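Local coordinates for putative D-alanine N-acetyltransferase of GNAT family (Desulfovibrio desulfuricans subsp. desulfuricans, PDB 2R7H), which probably transfers an acyl group, most likely acetyl from acetyl-CoA, to an amine acceptor in the manner of the GNAT family, at residues L32-V37 with D77-Y82; E39-F44 with W99-P104; H69-T74 with A83-T88. One frame throughout, in Å; residues are numbered along the deposited sequence.

Interaction 1: residues L32-V37 with D77-Y82; sequences LLVRRV and DDMAGY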
ATOM      1  N   LEU B  32      21.462   6.226   9.368  1.00 49.05           N
ATOM      2  CA  LEU B  32      21.458   6.694  10.747  1.00 48.20           C
ATOM      3  C   LEU B  32      21.072   8.185  10.849  1.00 47.13           C
ATOM      4  O   LEU B  32      20.397   8.569  11.804  1.00 46.31           O
ATOM      5  CB  LEU B  32      22.800   6.433  11.418  1.00 49.87           C
ATOM      6  CG  LEU B  32      22.728   6.470  12.943  1.00 51.42           C
ATOM      7  CD1 LEU B  32      21.829   5.314  13.442  1.00 50.58           C
ATOM      8  CD2 LEU B  32      24.137   6.379  13.566  1.00 50.86           C
ATOM      9  N   LEU B  33      21.492   9.012   9.874  1.00 46.27           N
ATOM     10  CA  LEU B  33      21.153  10.453   9.840  1.00 43.79           C
ATOM     11  C   LEU B  33      19.655  10.610   9.699  1.00 42.09           C
ATOM     12  O   LEU B  33      19.069  11.499  10.323  1.00 43.97           O
ATOM     13  CB  LEU B  33      21.886  11.196   8.702  1.00 41.90           C
ATOM     14  CG  LEU B  33      23.394  11.385   8.816  1.00 44.50           C
ATOM     15  CD1 LEU B  33      24.024  11.783   7.500  1.00 40.62           C
ATOM     16  CD2 LEU B  33      23.730  12.387   9.917  1.00 45.07           C
ATOM     17  N   VAL B  34      19.050   9.775   8.848  1.00 40.71           N
ATOM     18  CA  VAL B  34      17.597   9.767   8.645  1.00 39.29           C
ATOM     19  C   VAL B  34      16.897   9.375   9.945  1.00 39.00           C
ATOM     20  O   VAL B  34      15.914  10.021  10.363  1.00 34.85           O
ATOM     21  CB  VAL B  34      17.189   8.825   7.507  1.00 39.58           C
ATOM     22  CG1 VAL B  34      15.720   8.402   7.624  1.00 35.48           C
ATOM     23  CG2 VAL B  34      17.533   9.480   6.152  1.00 39.28           C
ATOM     24  N   ARG B  35      17.413   8.332  10.584  1.00 38.38           N
ATOM     25  CA  ARG B  35      16.824   7.884  11.847  1.00 39.19           C
ATOM     26  C   ARG B  35      16.824   9.029  12.840  1.00 37.40           C
ATOM     27  O   ARG B  35      15.786   9.324  13.406  1.00 40.82           O
ATOM     28  CB  ARG B  35      17.553   6.702  12.448  1.00 37.10           C
ATOM     29  CG  ARG B  35      16.698   6.067  13.534  1.00 46.01           C
ATOM     30  CD  ARG B  35      17.390   5.046  14.358  1.00 41.95           C
ATOM     31  NE  ARG B  35      16.385   4.554  15.298  1.00 48.44           N
ATOM     32  CZ  ARG B  35      15.516   3.567  15.080  1.00 47.89           C
ATOM     33  NH1 ARG B  35      15.582   2.852  13.976  1.00 51.39           N
ATOM     34  NH2 ARG B  35      14.606   3.258  16.029  1.00 49.64           N
ATOM     35  N   ARG B  36      17.955   9.706  13.009  1.00 38.00           N
ATOM     36  CA  ARG B  36      18.040  10.846  13.940  1.00 37.48           C
ATOM     37  C   ARG B  36      17.094  12.000  13.550  1.00 38.90           C
ATOM     38  O   ARG B  36      16.497  12.616  14.433  1.00 35.69           O
ATOM     39  CB  ARG B  36      19.508  11.303  14.152  1.00 36.48           C
ATOM     40  N   VAL B  37      16.897  12.240  12.238  1.00 40.03           N
ATOM     41  CA  VAL B  37      15.975  13.282  11.782  1.00 38.37           C
ATOM     42  C   VAL B  37      14.590  12.882  12.231  1.00 37.78           C
ATOM     43  O   VAL B  37      13.885  13.671  12.857  1.00 40.10           O
ATOM     44  CB  VAL B  37      15.952  13.504  10.218  1.00 38.55           C
ATOM     45  CG1 VAL B  37      14.766  14.390   9.808  1.00 39.77           C
ATOM     46  CG2 VAL B  37      17.268  14.116   9.700  1.00 43.71           C
ATOM     47  N   ASP B  77      27.845  19.481   6.844  1.00 58.42           N
ATOM     48  CA  ASP B  77      27.748  18.041   6.849  1.00 56.52           C
ATOM     49  C   ASP B  77      26.518  17.561   7.608  1.00 55.37           C
ATOM     50  O   ASP B  77      26.464  16.368   7.901  1.00 59.36           O
ATOM     51  N   ASP B  78      25.548  18.441   7.931  1.00 50.83           N
ATOM     52  CA  ASP B  78      24.347  18.060   8.692  1.00 48.54           C
ATOM     53  C   ASP B  78      23.123  17.894   7.802  1.00 46.95           C
ATOM     54  O   ASP B  78      22.961  18.619   6.819  1.00 47.25           O
ATOM     55  CB  ASP B  78      24.016  19.122   9.739  1.00 47.37           C
HETATM   56  N   MSE B  79      22.266  16.940   8.151  1.00 44.64           N
HETATM   57  CA  MSE B  79      21.019  16.724   7.412  1.00 42.87           C
HETATM   58  C   MSE B  79      19.889  17.539   8.077  1.00 41.39           C
HETATM   59  O   MSE B  79      19.442  17.221   9.180  1.00 44.34           O
HETATM   60  CB  MSE B  79      20.659  15.239   7.345  1.00 42.38           C
HETATM   61  CG  MSE B  79      19.406  14.974   6.481  1.00 43.18           C
HETATM   62 SE   MSE B  79      18.989  13.115   6.394  0.75 44.99          SE
HETATM   63  CE  MSE B  79      20.590  12.606   5.344  1.00 34.93           C
ATOM     64  N   ALA B  80      19.433  18.590   7.409  1.00 39.67           N
ATOM     65  CA  ALA B  80      18.354  19.460   7.909  1.00 39.96           C
ATOM     66  C   ALA B  80      16.969  18.772   7.842  1.00 38.82           C
ATOM     67  O   ALA B  80      16.075  19.038   8.651  1.00 39.87           O
ATOM     68  CB  ALA B  80      18.348  20.750   7.119  1.00 39.85           C
ATOM     69  N   GLY B  81      16.820  17.872   6.875  1.00 40.06           N
ATOM     70  CA  GLY B  81      15.592  17.130   6.675  1.00 38.12           C
ATOM     71  C   GLY B  81      15.630  16.315   5.390  1.00 35.93           C
ATOM     72  O   GLY B  81      16.641  16.259   4.692  1.00 35.25           O
ATOM     73  N   TYR B  82      14.535  15.634   5.094  1.00 34.67           N
ATOM     74  CA  TYR B  82      14.496  14.823   3.883  1.00 34.12           C
ATOM     75  C   TYR B  82      13.075  14.414   3.550  1.00 30.38           C
ATOM     76  O   TYR B  82      12.159  14.555   4.379  1.00 29.60           O
ATOM     77  CB  TYR B  82      15.375  13.556   4.014  1.00 34.30           C
ATOM     78  CG  TYR B  82      14.731  12.393   4.707  1.00 35.29           C
ATOM     79  CD1 TYR B  82      14.393  12.447   6.048  1.00 34.52           C
ATOM     80  CD2 TYR B  82      14.511  11.206   4.029  1.00 39.10           C
ATOM     81  CE1 TYR B  82      13.776  11.382   6.676  1.00 41.41           C
ATOM     82  CE2 TYR B  82      13.903  10.138   4.644  1.00 38.75           C
ATOM     83  CZ  TYR B  82      13.535  10.229   5.959  1.00 42.29           C
ATOM     84  OH  TYR B  82      12.955   9.141   6.559  1.00 41.55           O
TER
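The phenol ring of Tyr82 takes Val34 CG2 on one face and meets Val37 CG1 at its edge. Val34 CG2 stands over the centre of the ring, 3.9 Å from the centroid and only 8° off the normal, a CH-pi contact over the face. Its sister CG1 sits beyond the rim on the same side, above the C-O bond, 3.3 Å from Tyr82 CZ and 3.1 Å from Tyr82 OH, which makes this the tightest spot of the contact. Val37 CG1 approaches near the ring plane, 4.2 Å from Tyr82 CD1. The Tyr82 hydroxyl finds its polar partner outside the two segments, in a hydrogen bond with Trp99 NE1.

Here the first helix of the GNAT fold, 30-41, lies across the mixed sheet. The axes of the short helix and strand segments pass 8.8 Å apart at -77°, so the helix crosses the strand steeply, and Leu33, Val34 and Val37 do the touching. Between Met79 and Tyr82 the strand carries a classic beta bulge, with Ala80 and Gly81 both facing Ala73 on the neighbouring strand.

Met79, present as selenomethionine, fills the other half of the interface. With CG anti to the backbone N (chi1 -176°) and SE anti to CA, the chain runs out extended toward the helix, and a bend at chi3 then turns CE to Leu33. The selenium is shared by two valines: Val34 CG2 and Val37 CG2 each lie 3.9 Å from Met79 SE. The terminal methyl CE packs against Leu33 CB at 3.9 Å and reaches Leu33 CD1 as well. Phe72 of strand 69-75 touches Val34, Met79 and Tyr82, while helix 46-61 adds Val56 against Val34 and Ala52 against Tyr82.

Interaction 2: residues E39-F44 with W99-P104; sequences ESTGFF and WIAVAP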
ATOM      1  N   GLU B  39      13.624  10.733  14.531  1.00 39.04           N
ATOM      2  CA  GLU B  39      13.510  10.718  16.000  1.00 38.55           C
ATOM      3  C   GLU B  39      13.376  12.095  16.590  1.00 39.65           C
ATOM      4  O   GLU B  39      12.739  12.228  17.607  1.00 43.10           O
ATOM      5  CB  GLU B  39      14.680   9.999  16.629  1.00 39.47           C
ATOM      6  CG  GLU B  39      14.626   8.496  16.386  1.00 38.14           C
ATOM      7  CD  GLU B  39      15.789   7.772  17.041  1.00 30.58           C
ATOM      8  OE1 GLU B  39      16.835   8.395  17.343  1.00 42.00           O
ATOM      9  OE2 GLU B  39      15.643   6.553  17.231  1.00 36.30           O
ATOM     10  N   SER B  40      13.949  13.115  15.952  1.00 40.78           N
ATOM     11  CA  SER B  40      13.845  14.491  16.424  1.00 39.96           C
ATOM     12  C   SER B  40      12.446  15.123  16.255  1.00 43.43           C
ATOM     13  O   SER B  40      12.124  16.086  16.939  1.00 46.28           O
ATOM     14  CB  SER B  40      14.856  15.366  15.704  1.00 40.46           C
ATOM     15  OG  SER B  40      14.482  15.614  14.373  1.00 36.97           O
ATOM     16  N   THR B  41      11.602  14.562  15.398  1.00 46.02           N
ATOM     17  CA  THR B  41      10.263  15.128  15.142  1.00 47.60           C
ATOM     18  C   THR B  41       9.133  14.749  16.094  1.00 49.29           C
ATOM     19  O   THR B  41       8.175  15.504  16.190  1.00 50.88           O
ATOM     20  CB  THR B  41       9.756  14.715  13.767  1.00 47.91           C
ATOM     21  OG1 THR B  41       9.417  13.317  13.778  1.00 48.48           O
ATOM     22  CG2 THR B  41      10.811  15.040  12.679  1.00 41.15           C
ATOM     23  N   GLY B  42       9.200  13.583  16.746  1.00 49.69           N
ATOM     24  CA  GLY B  42       8.116  13.136  17.650  1.00 50.08           C
ATOM     25  C   GLY B  42       6.896  12.495  16.962  1.00 50.47           C
ATOM     26  O   GLY B  42       5.895  12.191  17.604  1.00 51.25           O
ATOM     27  N   PHE B  43       6.968  12.294  15.657  1.00 50.83           N
ATOM     28  CA  PHE B  43       5.891  11.675  14.896  1.00 50.02           C
ATOM     29  C   PHE B  43       6.215  10.229  14.567  1.00 49.94           C
ATOM     30  O   PHE B  43       5.429   9.557  13.889  1.00 52.20           O
ATOM     31  CB  PHE B  43       5.608  12.488  13.613  1.00 50.21           C
ATOM     32  CG  PHE B  43       4.780  13.699  13.861  1.00 50.39           C
ATOM     33  CD1 PHE B  43       5.328  14.822  14.442  1.00 53.87           C
ATOM     34  CD2 PHE B  43       3.437  13.705  13.540  1.00 56.17           C
ATOM     35  CE1 PHE B  43       4.545  15.941  14.715  1.00 53.76           C
ATOM     36  CE2 PHE B  43       2.642  14.821  13.801  1.00 58.41           C
ATOM     37  CZ  PHE B  43       3.200  15.939  14.393  1.00 55.10           C
ATOM     38  N   PHE B  44       7.332   9.724  15.065  1.00 45.86           N
ATOM     39  CA  PHE B  44       7.723   8.381  14.753  1.00 45.82           C
ATOM     40  C   PHE B  44       7.973   7.578  16.014  1.00 44.58           C
ATOM     41  O   PHE B  44       8.859   7.912  16.783  1.00 45.70           O
ATOM     42  CB  PHE B  44       8.993   8.370  13.906  1.00 47.12           C
ATOM     43  CG  PHE B  44       8.814   8.857  12.469  1.00 47.84           C
ATOM     44  CD1 PHE B  44       8.693  10.219  12.187  1.00 54.16           C
ATOM     45  CD2 PHE B  44       8.902   7.951  11.382  1.00 52.20           C
ATOM     46  CE1 PHE B  44       8.578  10.675  10.846  1.00 46.85           C
ATOM     47  CE2 PHE B  44       8.804   8.405  10.019  1.00 44.07           C
ATOM     48  CZ  PHE B  44       8.646   9.754   9.769  1.00 46.93           C
ATOM     49  N   TRP B  99       6.901  10.350   3.426  1.00 34.98           N
ATOM     50  CA  TRP B  99       6.907  11.454   4.421  1.00 36.70           C
ATOM     51  C   TRP B  99       7.988  12.464   4.122  1.00 30.45           C
ATOM     52  O   TRP B  99       8.864  12.211   3.289  1.00 27.19           O
ATOM     53  CB  TRP B  99       7.025  10.998   5.912  1.00 39.02           C
ATOM     54  CG  TRP B  99       8.135  10.100   6.056  1.00 44.81           C
ATOM     55  CD1 TRP B  99       9.443  10.436   6.094  1.00 44.43           C
ATOM     56  CD2 TRP B  99       8.074   8.669   6.136  1.00 48.49           C
ATOM     57  NE1 TRP B  99      10.194   9.315   6.175  1.00 49.99           N
ATOM     58  CE2 TRP B  99       9.386   8.213   6.204  1.00 39.98           C
ATOM     59  CE3 TRP B  99       7.036   7.735   6.126  1.00 46.07           C
ATOM     60  CZ2 TRP B  99       9.709   6.875   6.298  1.00 41.78           C
ATOM     61  CZ3 TRP B  99       7.354   6.408   6.208  1.00 42.29           C
ATOM     62  CH2 TRP B  99       8.685   5.987   6.311  1.00 43.05           C
ATOM     63  N   ILE B 100       7.806  13.648   4.693  1.00 31.92           N
ATOM     64  CA  ILE B 100       8.778  14.696   4.655  1.00 30.67           C
ATOM     65  C   ILE B 100       9.109  14.917   6.153  1.00 32.63           C
ATOM     66  O   ILE B 100       8.206  15.185   6.921  1.00 35.45           O
ATOM     67  CB  ILE B 100       8.292  15.997   4.027  1.00 33.26           C
ATOM     68  CG1 ILE B 100       7.931  15.771   2.568  1.00 35.18           C
ATOM     69  CG2 ILE B 100       9.443  17.070   4.098  1.00 29.64           C
ATOM     70  CD1 ILE B 100       7.411  16.982   1.875  1.00 32.67           C
ATOM     71  N   ALA B 101      10.366  14.748   6.565  1.00 32.76           N
ATOM     72  CA  ALA B 101      10.791  14.975   7.968  1.00 30.38           C
ATOM     73  C   ALA B 101      11.868  16.070   8.003  1.00 30.28           C
ATOM     74  O   ALA B 101      12.868  15.987   7.303  1.00 27.52           O
ATOM     75  CB  ALA B 101      11.328  13.654   8.613  1.00 30.98           C
ATOM     76  N   VAL B 102      11.656  17.093   8.831  1.00 33.22           N
ATOM     77  CA  VAL B 102      12.598  18.219   9.023  1.00 33.67           C
ATOM     78  C   VAL B 102      12.978  18.297  10.511  1.00 35.36           C
ATOM     79  O   VAL B 102      12.095  18.187  11.375  1.00 33.11           O
ATOM     80  CB  VAL B 102      11.952  19.551   8.585  1.00 35.33           C
ATOM     81  CG1 VAL B 102      12.787  20.766   9.011  1.00 36.94           C
ATOM     82  CG2 VAL B 102      11.740  19.548   7.045  1.00 35.58           C
ATOM     83  N   ALA B 103      14.266  18.491  10.804  1.00 38.55           N
ATOM     84  CA  ALA B 103      14.749  18.606  12.197  1.00 43.08           C
ATOM     85  C   ALA B 103      14.062  19.817  12.867  1.00 44.46           C
ATOM     86  O   ALA B 103      13.765  20.789  12.177  1.00 42.00           O
ATOM     87  CB  ALA B 103      16.230  18.754  12.227  1.00 42.06           C
ATOM     88  N   PRO B 104      13.778  19.750  14.189  1.00 50.36           N
ATOM     89  CA  PRO B 104      13.070  20.856  14.877  1.00 51.75           C
ATOM     90  C   PRO B 104      13.665  22.241  14.693  1.00 53.13           C
ATOM     91  O   PRO B 104      12.909  23.195  14.512  1.00 52.63           O
ATOM     92  CB  PRO B 104      13.095  20.435  16.362  1.00 54.32           C
ATOM     93  CG  PRO B 104      14.183  19.405  16.460  1.00 54.37           C
ATOM     94  CD  PRO B 104      14.109  18.678  15.152  1.00 52.71           C
TER
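The backbones come together toward the C-terminal end of helix 30-41, with Ser40 CA 6.0 Å from Ala103 CA and Thr41 beside Pro104, and diverge toward Phe44, whose side chain reaches across to Trp99. In the GNAT fold this is the seam between the first helix and the central strand, here 94-102, after which the chain runs on toward helix 111-125; in relatives the start of that helix and the preceding loop bind the pyrophosphate of acetyl-CoA.

Phe44 and Trp99 form a T-shaped pair. The Phe44 edge points at the indole face, with centroids of the phenyl and five-membered ring 5.0 Å apart and planes at 86°. Phe44 CZ touches Trp99 CG at 3.8 Å, while Phe44 CE2 stands over the centre of the indole. Ala52 of helix 46-61 touches both rings, and Trp99, with Tyr68 and Tyr98, lines the pocket occupied by 2-ethoxyethanol, probably a crystallisation additive.

At the other end, Ser40 OG hydrogen-bonds to Val37 O of its own helix and rests against Pro104 CD at 3.2 Å. Ser40 CB presses on the same carbon, 3.4 Å from Pro104 CD, tighter than ordinary van der Waals contact. Thr41 turns its two branches to different tasks. OG1 accepts from Phe43 N in an ST turn, at 3.3 Å and almost straight (170°), and is also bonded to Val38 O; CG2 faces the strand, near Ala101 CB. That methyl lies 3.6 Å from Val102 O, a carbonyl oxygen buried by this contact without a hydrogen-bonding partner in the model.

Interaction 3: residues H69-T74 with A83-T88; sequences HFVFAT and ACYGPT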
ATOM      1  N   HIS B  69      12.814   6.319  -3.249  1.00 40.89           N
ATOM      2  CA  HIS B  69      13.623   7.442  -3.659  1.00 39.18           C
ATOM      3  C   HIS B  69      13.655   8.436  -2.521  1.00 35.42           C
ATOM      4  O   HIS B  69      12.726   8.495  -1.704  1.00 35.93           O
ATOM      5  CB  HIS B  69      13.011   8.056  -4.904  1.00 35.05           C
ATOM      6  CG  HIS B  69      12.969   7.112  -6.052  1.00 42.15           C
ATOM      7  ND1 HIS B  69      13.897   7.148  -7.066  1.00 45.83           N
ATOM      8  CD2 HIS B  69      12.171   6.048  -6.304  1.00 40.95           C
ATOM      9  CE1 HIS B  69      13.627   6.188  -7.935  1.00 49.74           C
ATOM     10  NE2 HIS B  69      12.589   5.502  -7.495  1.00 39.92           N
ATOM     11  N   PHE B  70      14.709   9.243  -2.518  1.00 35.70           N
ATOM     12  CA  PHE B  70      14.984  10.215  -1.472  1.00 36.93           C
ATOM     13  C   PHE B  70      15.493  11.551  -1.980  1.00 37.62           C
ATOM     14  O   PHE B  70      16.163  11.594  -3.007  1.00 37.57           O
ATOM     15  CB  PHE B  70      16.132   9.656  -0.593  1.00 37.21           C
ATOM     16  CG  PHE B  70      15.801   8.375   0.098  1.00 35.80           C
ATOM     17  CD1 PHE B  70      16.047   7.156  -0.505  1.00 41.74           C
ATOM     18  CD2 PHE B  70      15.189   8.393   1.324  1.00 37.36           C
ATOM     19  CE1 PHE B  70      15.700   5.960   0.116  1.00 38.75           C
ATOM     20  CE2 PHE B  70      14.836   7.208   1.939  1.00 42.37           C
ATOM     21  CZ  PHE B  70      15.094   5.992   1.327  1.00 39.61           C
ATOM     22  N   VAL B  71      15.143  12.626  -1.259  1.00 36.04           N
ATOM     23  CA  VAL B  71      15.699  13.992  -1.512  1.00 34.06           C
ATOM     24  C   VAL B  71      16.141  14.416  -0.105  1.00 33.21           C
ATOM     25  O   VAL B  71      15.304  14.533   0.792  1.00 31.58           O
ATOM     26  CB  VAL B  71      14.708  15.059  -2.056  1.00 32.59           C
ATOM     27  CG1 VAL B  71      15.461  16.399  -2.203  1.00 30.12           C
ATOM     28  CG2 VAL B  71      14.049  14.634  -3.386  1.00 28.52           C
ATOM     29  N   PHE B  72      17.450  14.540   0.114  1.00 35.72           N
ATOM     30  CA  PHE B  72      18.008  14.937   1.404  1.00 37.36           C
ATOM     31  C   PHE B  72      18.400  16.415   1.368  1.00 39.15           C
ATOM     32  O   PHE B  72      19.093  16.816   0.453  1.00 39.83           O
ATOM     33  CB  PHE B  72      19.276  14.122   1.713  1.00 38.10           C
ATOM     34  CG  PHE B  72      19.078  12.622   1.673  1.00 34.64           C
ATOM     35  CD1 PHE B  72      18.417  11.980   2.694  1.00 38.71           C
ATOM     36  CD2 PHE B  72      19.575  11.862   0.621  1.00 38.55           C
ATOM     37  CE1 PHE B  72      18.236  10.616   2.671  1.00 42.03           C
ATOM     38  CE2 PHE B  72      19.417  10.496   0.598  1.00 42.70           C
ATOM     39  CZ  PHE B  72      18.739   9.868   1.633  1.00 37.20           C
ATOM     40  N   ALA B  73      17.919  17.225   2.318  1.00 40.11           N
ATOM     41  CA  ALA B  73      18.278  18.647   2.423  1.00 37.88           C
ATOM     42  C   ALA B  73      19.452  18.700   3.422  1.00 39.24           C
ATOM     43  O   ALA B  73      19.298  18.271   4.582  1.00 37.20           O
ATOM     44  CB  ALA B  73      17.086  19.466   2.933  1.00 34.29           C
ATOM     45  N   THR B  74      20.638  19.138   2.977  1.00 40.93           N
ATOM     46  CA  THR B  74      21.815  19.236   3.876  1.00 43.91           C
ATOM     47  C   THR B  74      22.364  20.680   4.015  1.00 44.36           C
ATOM     48  O   THR B  74      22.211  21.493   3.114  1.00 40.44           O
ATOM     49  CB  THR B  74      22.979  18.325   3.429  1.00 43.87           C
ATOM     50  OG1 THR B  74      23.364  18.682   2.097  1.00 49.28           O
ATOM     51  CG2 THR B  74      22.596  16.870   3.469  1.00 44.42           C
ATOM     52  N   ALA B  83      12.913  13.918   2.326  1.00 30.52           N
ATOM     53  CA  ALA B  83      11.629  13.408   1.823  1.00 29.68           C
ATOM     54  C   ALA B  83      11.920  11.987   1.301  1.00 31.09           C
ATOM     55  O   ALA B  83      13.012  11.729   0.784  1.00 31.02           O
ATOM     56  CB  ALA B  83      11.120  14.240   0.743  1.00 27.40           C
ATOM     57  N   CYS B  84      10.966  11.088   1.476  1.00 30.25           N
ATOM     58  CA  CYS B  84      11.035   9.690   1.052  1.00 31.12           C
ATOM     59  C   CYS B  84       9.783   9.487   0.169  1.00 28.52           C
ATOM     60  O   CYS B  84       8.645   9.869   0.532  1.00 29.75           O
ATOM     61  CB  CYS B  84      11.000   8.738   2.261  1.00 33.57           C
ATOM     62  SG  CYS B  84      11.105   7.020   1.689  1.00 50.39           S
ATOM     63  N   TYR B  85       9.967   8.928  -1.011  1.00 27.85           N
ATOM     64  CA  TYR B  85       8.838   8.734  -1.921  1.00 31.49           C
ATOM     65  C   TYR B  85       9.125   7.625  -2.928  1.00 33.78           C
ATOM     66  O   TYR B  85      10.217   7.119  -2.991  1.00 34.39           O
ATOM     67  CB  TYR B  85       8.526  10.069  -2.654  1.00 32.88           C
ATOM     68  CG  TYR B  85       9.513  10.429  -3.714  1.00 27.41           C
ATOM     69  CD1 TYR B  85      10.706  11.045  -3.419  1.00 27.71           C
ATOM     70  CD2 TYR B  85       9.260  10.085  -5.045  1.00 34.86           C
ATOM     71  CE1 TYR B  85      11.602  11.319  -4.424  1.00 33.40           C
ATOM     72  CE2 TYR B  85      10.114  10.364  -6.022  1.00 35.45           C
ATOM     73  CZ  TYR B  85      11.287  10.970  -5.727  1.00 38.11           C
ATOM     74  OH  TYR B  85      12.134  11.205  -6.761  1.00 41.57           O
ATOM     75  N   GLY B  86       8.132   7.259  -3.738  1.00 34.66           N
ATOM     76  CA  GLY B  86       8.379   6.210  -4.716  1.00 34.34           C
ATOM     77  C   GLY B  86       7.217   5.910  -5.615  1.00 31.96           C
ATOM     78  O   GLY B  86       6.100   6.325  -5.344  1.00 31.34           O
ATOM     79  N   PRO B  87       7.479   5.203  -6.734  1.00 32.03           N
ATOM     80  CA  PRO B  87       6.319   4.898  -7.577  1.00 27.91           C
ATOM     81  C   PRO B  87       5.364   3.901  -6.929  1.00 29.30           C
ATOM     82  O   PRO B  87       5.777   2.966  -6.233  1.00 32.29           O
ATOM     83  CB  PRO B  87       6.935   4.286  -8.818  1.00 30.38           C
ATOM     84  CG  PRO B  87       8.217   3.622  -8.303  1.00 27.61           C
ATOM     85  CD  PRO B  87       8.717   4.659  -7.308  1.00 33.90           C
ATOM     86  N   THR B  88       4.074   4.111  -7.126  1.00 27.90           N
ATOM     87  CA  THR B  88       3.105   3.203  -6.553  1.00 29.77           C
ATOM     88  C   THR B  88       3.083   1.883  -7.363  1.00 32.88           C
ATOM     89  O   THR B  88       2.975   1.925  -8.593  1.00 36.98           O
ATOM     90  CB  THR B  88       1.720   3.809  -6.611  1.00 27.83           C
ATOM     91  OG1 THR B  88       1.783   5.116  -6.011  1.00 28.07           O
ATOM     92  CG2 THR B  88       0.763   2.943  -5.858  1.00 27.74           C
TER
HETATM   93  O   HOH W   1      14.518  11.516  -6.006  1.00 52.12           O
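His69 reaches over Tyr85 and on to Pro87, and its side chain can be followed atom by atom. CB sits above one face of the Tyr85 ring, offset toward the rim, and makes a CH-pi contact with the ring, whose nearest atom, Tyr85 CZ, is 3.5 Å from His69 CB. CG is anti to the carbonyl carbon (chi1 -62°) and heads off the phenol; the imidazole beyond it is roughly parallel to that ring, planes at 29°, but displaced so far that the two hardly overlap. CG passes near Tyr85 O, which lies at the imidazole edge, in plane. CD2 reaches Pro87 CD at 3.9 Å, and NE2, at the tip, touches the same carbon.

These side chains ride on an antiparallel hairpin, strands 69-75 and 78-87, the second and third strands of the GNAT sheet. His69-Tyr85 and Val71-Ala83 are hydrogen-bonded pairs. His69 N meets Tyr85 O at 2.7 Å, and Tyr85 N returns a bond to His69 O; Val71 and Ala83 exchange another two. The non-hydrogen-bonded pair between them, Phe70 with Cys84, presents its side chains on the other face of the sheet. There Cys84 SG lies 3.7 Å from Phe70 CE2 in an oblique sulfur-aromatic contact. On the face of Tyr85, Val71 and Ala83, helix 111-125 covers the sheet, Val119 touching both Ala83 and Tyr85.

A water lies 2.5 Å from Tyr85 OH, unusually short for a hydrogen bond, and gives a second, weak bond to Phe70 O. The chemistry is thus divided: four main-chain bonds fix the pairing of the strands, while the side chains across it add mostly dispersion and CH-pi contacts, and the phenol hydroxyl of the buried Tyr85 appears to be served by water.

All three contacts involve the same sheet. Interactions 1 and 3 are buried and share strand 78-87, its bulged beginning packed under helix 30-41 and its later part paired with strand 69-75; interaction 2, partly buried, takes the end of the same helix to the next strand, 94-102. The chemistry follows the place: backbone hydrogen bonds join strand to strand in interaction 3, whereas the helix-to-sheet contacts of interactions 1 and 2 rest on aliphatic, selenium and aromatic packing. Interactions 1 and 2 meet directly through Tyr82 and Ala101 backbones, and Ala73 ties interaction 3 to the bulge of interaction 1. Only interaction 2 includes a residue of the 2-ethoxyethanol pocket.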